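Local coordinates for protein DNA polymerase (Bacillus phage phi29, PDB 1XI1) that replicates the viral genome by protein-primed, strand-displacing DNA synthesis with high processivity and fidelity, its natural form also having a 3'-5' exonuclease activity, at residues E244-D249 against T465-V470; S487-A492 against Y500-Y505. The protein carries 2 engineered substitutions. All coordinates share one frame; numbering follows the deposited sequence.

Interaction 1 (E244-D249 against T465-V470); sequences EGMVFD and TEIPDV
Met-246 is the main bump of this contact: its side chain leaves strand 245-249 toward the 465-470 loop and fits into the bend that the loop makes over Thr-465, Glu-466 and Ile-467. Its CG, SD and CE all lie against that backbone. Met-246 CG presses on Thr-465 CA at 3.4 Å, a tight carbon pair; Met-246 SD lies 3.5 Å from Glu-466 O; and the methyl, Met-246 CE, reaches Thr-465 O at 3.2 Å. The chain is extended at chi2 (163°) and bends at chi3 (63°), a shape that carries Met-246 CE across the loop backbone to within 3.8 Å of Ile-467 CG1.

That same CG1 has a second neighbour, the ring of Phe-248, two residues further along the strand. Ile-467 comes to the ring at its edge, in plane, with Ile-467 CG1 3.9 Å from Phe-248 CZ. The side chains of Phe-248 and Pro-468 run toward each other, and Pro-468 CD lies 4.1 Å from Phe-248 CZ, obliquely to the ring.

At the other end, Thr-465 CG2 points to the carboxylate of Glu-244, 3.6 Å from Glu-244 OE1, and the two side chains slant across one another. Thr-465 OG1 instead makes a weak hydrogen bond to Glu-466 OE2. The second carboxylate oxygen of Glu-244, OE2, is held by Tyr-505, while Arg-451 binds the Glu-466 carbonyl.

No hydrogen bond joins the two segments, so van der Waals packing holds them: apolar at Met-246, Phe-248, Ile-467 and Pro-468, with the thioether and a threonine methyl against oxygens. It seats the loop on the palm sheet of this family B polymerase, beside the strand bearing the catalytic magnesium ligand Asp-249.

Interaction 2 (S487-A492 against Y500-Y505); sequences STFKRA and YIQDIY
Arg-491 and Asp-503 carry the charged part of this contact. Their salt bridge runs from Arg-491 NE to Asp-503 OD2, modelled at 2.4 Å, too short for the exact length to be trusted. The arginine chain, extended from CG to NE (chi2 169°), brings the guanidinium alongside the carboxylate, their planes 23° apart, with OD2 near the guanidinium plane at its edge. A water at that edge accepts from Arg-491 NH2 (2.6 Å) and donates to Asp-503 OD2 (2.7 Å), adding a bridge between the same two groups.

Three backbone hydrogen bonds hold the strands. Tyr-505 N donates to Thr-488 O at 3.3 Å, Lys-490 N to Asp-503 O at 2.9 Å, and Asp-503 N to Arg-491 O at 3.1 Å. Phe-489 with Ile-504 and Ala-492 with Gln-502 form antiparallel non-hydrogen-bonded pairs, but the register slips by one residue between them.

In the packing, Phe-489 CB meets Ile-504 CD1 at 3.8 Å, while the phenyl ring has the Ala-492 methyl over one face, displaced toward the rim, and the Gln-502 amide close by, the amide and ring planes 42° apart; that amide's NE2 binds Tyr-494. The Tyr-505 ring lies against the backbone of 488-490 and crosses the Lys-490 side chain at about a right angle, Lys-490 CB 3.4 Å from Tyr-505 OH, whose polar partner is Glu-244.

The shifted register is a beta bulge. It coincides with a corner at Lys-490, where the chain passes from the sheet of strand 483-489 to the antiparallel hairpin of strands 491-496 and 499-507.

Interactions 1 and 2 follow one another along the chain, the first closing before the second opens, and their centres lie about 12 Å apart. They share the five-stranded antiparallel sheet in which strands 245-250 and 483-489 are neighbours. Gly-245 O lies 2.8 Å from Phe-489 N, a probable hydrogen bond, and Glu-244 and Gly-245 both face Phe-489 in a G1 beta bulge. Thr-465 and Thr-488 pack through their CG2 methyls. The 465-470 loop thus borders the sheet bearing Asp-249, a ligand of the catalytic magnesium, while 487-492 leads out of that sheet into the hairpin with Tyr-500, probably involved in binding template-primer structures. Both contacts belong to the polymerization region.

Interaction 1 (E244-D249 against T465-V470)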
loop_
_atom_site.group_PDB
_atom_site.type_symbol
_atom_site.label_atom_id
_atom_site.label_comp_id
_atom_site.label_asym_id
_atom_site.label_seq_id
_atom_site.Cartn_x
_atom_site.Cartn_y
_atom_site.Cartn_z
ATOM N N GLU C 244 -14.928 -16.267 21.995
ATOM C CA GLU C 244 -14.330 -17.490 21.483
ATOM C C GLU C 244 -14.455 -17.573 19.968
ATOM O O GLU C 244 -15.533 -17.833 19.437
ATOM C CB GLU C 244 -14.983 -18.716 22.138
ATOM C CG GLU C 244 -14.613 -18.912 23.613
ATOM C CD GLU C 244 -13.736 -20.144 23.862
ATOM O OE1 GLU C 244 -14.251 -21.283 23.780
ATOM O OE2 GLU C 244 -12.528 -19.972 24.132
ATOM N N GLY C 245 -13.337 -17.340 19.284
ATOM C CA GLY C 245 -13.313 -17.392 17.836
ATOM C C GLY C 245 -11.907 -17.691 17.362
ATOM O O GLY C 245 -10.969 -17.666 18.158
ATOM N N MET C 246 -11.753 -17.974 16.073
ATOM C CA MET C 246 -10.445 -18.274 15.505
ATOM C C MET C 246 -10.244 -17.414 14.266
ATOM O O MET C 246 -11.207 -16.927 13.676
ATOM C CB MET C 246 -10.360 -19.738 15.077
ATOM C CG MET C 246 -11.305 -20.656 15.790
ATOM S SD MET C 246 -11.457 -22.192 14.886
ATOM C CE MET C 246 -9.790 -22.806 14.978
ATOM N N VAL C 247 -8.991 -17.261 13.860
ATOM C CA VAL C 247 -8.655 -16.470 12.693
ATOM C C VAL C 247 -7.686 -17.245 11.807
ATOM O O VAL C 247 -6.653 -17.748 12.268
ATOM C CB VAL C 247 -8.003 -15.135 13.106
ATOM C CG1 VAL C 247 -7.559 -14.363 11.866
ATOM C CG2 VAL C 247 -8.988 -14.304 13.926
ATOM N N PHE C 248 -8.024 -17.347 10.529
ATOM C CA PHE C 248 -7.170 -18.052 9.591
ATOM C C PHE C 248 -6.685 -17.061 8.538
ATOM O O PHE C 248 -7.468 -16.267 8.013
ATOM C CB PHE C 248 -7.942 -19.200 8.923
ATOM C CG PHE C 248 -8.423 -20.266 9.883
ATOM C CD1 PHE C 248 -9.605 -20.101 10.597
ATOM C CD2 PHE C 248 -7.703 -21.451 10.041
ATOM C CE1 PHE C 248 -10.078 -21.112 11.464
ATOM C CE2 PHE C 248 -8.160 -22.461 10.898
ATOM C CZ PHE C 248 -9.355 -22.290 11.611
ATOM N N ASP C 249 -5.389 -17.105 8.246
ATOM C CA ASP C 249 -4.765 -16.219 7.265
ATOM C C ASP C 249 -4.088 -17.067 6.195
ATOM O O ASP C 249 -3.440 -18.056 6.518
ATOM C CB ASP C 249 -3.702 -15.340 7.940
ATOM C CG ASP C 249 -4.281 -14.090 8.570
ATOM O OD1 ASP C 249 -5.341 -14.189 9.224
ATOM O OD2 ASP C 249 -3.666 -13.005 8.425
ATOM N N THR C 465 -13.625 -22.504 18.416
ATOM C CA THR C 465 -12.174 -22.551 18.475
ATOM C C THR C 465 -11.683 -23.808 17.812
ATOM O O THR C 465 -10.492 -24.098 17.835
ATOM C CB THR C 465 -11.662 -22.538 19.934
ATOM O OG1 THR C 465 -11.953 -23.797 20.553
ATOM C CG2 THR C 465 -12.342 -21.416 20.733
ATOM N N GLU C 466 -12.609 -24.556 17.218
ATOM C CA GLU C 466 -12.264 -25.801 16.543
ATOM C C GLU C 466 -12.179 -25.649 15.015
ATOM O O GLU C 466 -13.133 -25.203 14.374
ATOM C CB GLU C 466 -13.291 -26.876 16.906
ATOM C CG GLU C 466 -13.369 -27.167 18.398
ATOM C CD GLU C 466 -12.027 -27.590 18.983
ATOM O OE1 GLU C 466 -11.507 -28.655 18.578
ATOM O OE2 GLU C 466 -11.490 -26.854 19.843
ATOM N N ILE C 467 -11.028 -26.008 14.447
ATOM C CA ILE C 467 -10.825 -25.933 13.002
ATOM C C ILE C 467 -11.945 -26.686 12.296
ATOM O O ILE C 467 -12.125 -27.884 12.499
ATOM C CB ILE C 467 -9.490 -26.581 12.587
ATOM C CG1 ILE C 467 -8.317 -25.758 13.127
ATOM C CG2 ILE C 467 -9.440 -26.726 11.080
ATOM C CD1 ILE C 467 -6.944 -26.364 12.832
ATOM N N PRO C 468 -12.715 -25.997 11.450
ATOM C CA PRO C 468 -13.807 -26.679 10.749
ATOM C C PRO C 468 -13.343 -27.893 9.949
ATOM O O PRO C 468 -12.238 -27.919 9.409
ATOM C CB PRO C 468 -14.391 -25.579 9.870
ATOM C CG PRO C 468 -14.193 -24.357 10.715
ATOM C CD PRO C 468 -12.761 -24.547 11.210
ATOM N N ASP C 469 -14.197 -28.904 9.886
ATOM C CA ASP C 469 -13.872 -30.125 9.169
ATOM C C ASP C 469 -13.620 -29.844 7.687
ATOM O O ASP C 469 -12.667 -30.365 7.102
ATOM C CB ASP C 469 -15.018 -31.134 9.323
ATOM C CG ASP C 469 -14.533 -32.506 9.759
ATOM O OD1 ASP C 469 -13.640 -33.075 9.089
ATOM O OD2 ASP C 469 -15.055 -33.018 10.775
ATOM N N VAL C 470 -14.468 -29.013 7.086
ATOM C CA VAL C 470 -14.334 -28.689 5.666
ATOM C C VAL C 470 -13.060 -27.927 5.325
ATOM O O VAL C 470 -12.707 -27.807 4.151
ATOM C CB VAL C 470 -15.545 -27.851 5.147
ATOM C CG1 VAL C 470 -16.823 -28.654 5.253
ATOM C CG2 VAL C 470 -15.672 -26.556 5.937
#

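Interaction 2 (S487-A492 against Y500-Y505)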
loop_
_atom_site.group_PDB
_atom_site.type_symbol
_atom_site.label_atom_id
_atom_site.label_comp_id
_atom_site.label_asym_id
_atom_site.label_seq_id
_atom_site.Cartn_x
_atom_site.Cartn_y
_atom_site.Cartn_z
ATOM N N SER C 487 -4.671 -17.432 15.198
ATOM C CA SER C 487 -4.944 -17.088 16.587
ATOM C C SER C 487 -6.308 -17.525 17.008
ATOM O O SER C 487 -7.139 -17.886 16.183
ATOM C CB SER C 487 -4.825 -15.574 16.801
ATOM O OG SER C 487 -5.513 -14.867 15.787
ATOM N N THR C 488 -6.552 -17.520 18.292
ATOM C CA THR C 488 -7.853 -17.837 18.840
ATOM C C THR C 488 -8.101 -16.726 19.833
ATOM O O THR C 488 -7.165 -16.309 20.519
ATOM C CB THR C 488 -7.863 -19.199 19.578
ATOM O OG1 THR C 488 -7.250 -20.188 18.730
ATOM C CG2 THR C 488 -9.276 -19.616 19.919
ATOM N N PHE C 489 -9.335 -16.236 19.915
ATOM C CA PHE C 489 -9.651 -15.168 20.848
ATOM C C PHE C 489 -10.762 -15.593 21.806
ATOM O O PHE C 489 -11.634 -16.396 21.460
ATOM C CB PHE C 489 -10.036 -13.875 20.087
ATOM C CG PHE C 489 -11.240 -14.010 19.177
ATOM C CD1 PHE C 489 -12.507 -14.118 19.720
ATOM C CD2 PHE C 489 -11.111 -13.960 17.784
ATOM C CE1 PHE C 489 -13.623 -14.163 18.929
ATOM C CE2 PHE C 489 -12.240 -14.004 16.971
ATOM C CZ PHE C 489 -13.501 -14.107 17.556
ATOM N N LYS C 490 -10.697 -15.076 23.026
ATOM C CA LYS C 490 -11.710 -15.363 24.024
ATOM C C LYS C 490 -13.015 -14.581 23.782
ATOM O O LYS C 490 -14.085 -15.055 24.121
ATOM C CB LYS C 490 -11.176 -15.006 25.408
ATOM C CG LYS C 490 -12.178 -15.253 26.509
ATOM C CD LYS C 490 -11.603 -14.895 27.867
ATOM C CE LYS C 490 -12.629 -15.170 28.963
ATOM N NZ LYS C 490 -13.112 -16.593 28.926
ATOM N N ARG C 491 -12.925 -13.380 23.221
ATOM C CA ARG C 491 -14.103 -12.540 22.997
ATOM C C ARG C 491 -13.645 -11.500 22.011
ATOM O O ARG C 491 -12.440 -11.271 21.867
ATOM C CB ARG C 491 -14.550 -11.858 24.306
ATOM C CG ARG C 491 -13.462 -11.057 25.052
ATOM C CD ARG C 491 -14.116 -10.234 26.145
ATOM N NE ARG C 491 -13.171 -9.390 26.863
ATOM C CZ ARG C 491 -13.533 -8.341 27.590
ATOM N NH1 ARG C 491 -14.820 -8.013 27.693
ATOM N NH2 ARG C 491 -12.607 -7.614 28.202
ATOM N N ALA C 492 -14.605 -10.875 21.342
ATOM C CA ALA C 492 -14.292 -9.880 20.339
ATOM C C ALA C 492 -15.527 -9.048 20.032
ATOM O O ALA C 492 -16.645 -9.349 20.476
ATOM C CB ALA C 492 -13.771 -10.579 19.057
ATOM N N TYR C 500 -12.474 -3.772 14.481
ATOM C CA TYR C 500 -12.821 -4.741 15.520
ATOM C C TYR C 500 -11.782 -4.838 16.636
ATOM O O TYR C 500 -10.669 -4.324 16.510
ATOM C CB TYR C 500 -13.011 -6.117 14.893
ATOM C CG TYR C 500 -11.768 -6.631 14.217
ATOM C CD1 TYR C 500 -10.867 -7.452 14.892
ATOM C CD2 TYR C 500 -11.475 -6.267 12.909
ATOM C CE1 TYR C 500 -9.699 -7.901 14.266
ATOM C CE2 TYR C 500 -10.319 -6.704 12.277
ATOM C CZ TYR C 500 -9.437 -7.519 12.949
ATOM O OH TYR C 500 -8.319 -7.966 12.286
ATOM N N ILE C 501 -12.161 -5.511 17.723
ATOM C CA ILE C 501 -11.281 -5.713 18.878
ATOM C C ILE C 501 -11.334 -7.167 19.358
ATOM O O ILE C 501 -12.402 -7.783 19.367
ATOM C CB ILE C 501 -11.715 -4.847 20.054
ATOM C CG1 ILE C 501 -13.195 -5.108 20.333
ATOM C CG2 ILE C 501 -11.434 -3.372 19.769
ATOM C CD1 ILE C 501 -13.739 -4.338 21.499
ATOM N N GLN C 502 -10.189 -7.704 19.780
ATOM C CA GLN C 502 -10.124 -9.087 20.253
ATOM C C GLN C 502 -9.211 -9.265 21.468
ATOM O O GLN C 502 -8.266 -8.494 21.677
ATOM C CB GLN C 502 -9.604 -10.001 19.129
ATOM C CG GLN C 502 -10.155 -9.673 17.732
ATOM C CD GLN C 502 -9.634 -10.607 16.643
ATOM O OE1 GLN C 502 -8.431 -10.808 16.527
ATOM N NE2 GLN C 502 -10.542 -11.175 15.836
ATOM N N ASP C 503 -9.517 -10.290 22.265
ATOM C CA ASP C 503 -8.694 -10.680 23.416
ATOM C C ASP C 503 -8.036 -11.995 22.981
ATOM O O ASP C 503 -8.651 -13.068 23.029
ATOM C CB ASP C 503 -9.542 -10.904 24.673
ATOM C CG ASP C 503 -9.773 -9.622 25.464
ATOM O OD1 ASP C 503 -8.827 -8.806 25.596
ATOM O OD2 ASP C 503 -10.899 -9.439 25.975
ATOM N N ILE C 504 -6.783 -11.892 22.553
ATOM C CA ILE C 504 -6.011 -13.023 22.042
ATOM C C ILE C 504 -5.214 -13.836 23.055
ATOM O O ILE C 504 -4.387 -13.289 23.792
ATOM C CB ILE C 504 -4.985 -12.550 20.990
ATOM C CG1 ILE C 504 -5.628 -11.544 20.026
ATOM C CG2 ILE C 504 -4.392 -13.754 20.258
ATOM C CD1 ILE C 504 -6.768 -12.069 19.213
ATOM N N TYR C 505 -5.426 -15.147 23.052
ATOM C CA TYR C 505 -4.703 -16.026 23.952
ATOM C C TYR C 505 -3.230 -15.955 23.564
ATOM O O TYR C 505 -2.863 -16.332 22.456
ATOM C CB TYR C 505 -5.204 -17.469 23.808
ATOM C CG TYR C 505 -6.646 -17.705 24.219
ATOM C CD1 TYR C 505 -7.632 -17.998 23.268
ATOM C CD2 TYR C 505 -7.025 -17.643 25.561
ATOM C CE1 TYR C 505 -8.958 -18.221 23.647
ATOM C CE2 TYR C 505 -8.346 -17.862 25.948
ATOM C CZ TYR C 505 -9.304 -18.149 24.993
ATOM O OH TYR C 505 -10.608 -18.350 25.379
HETATM O O HOH W 1 -10.294 -8.729 28.486
#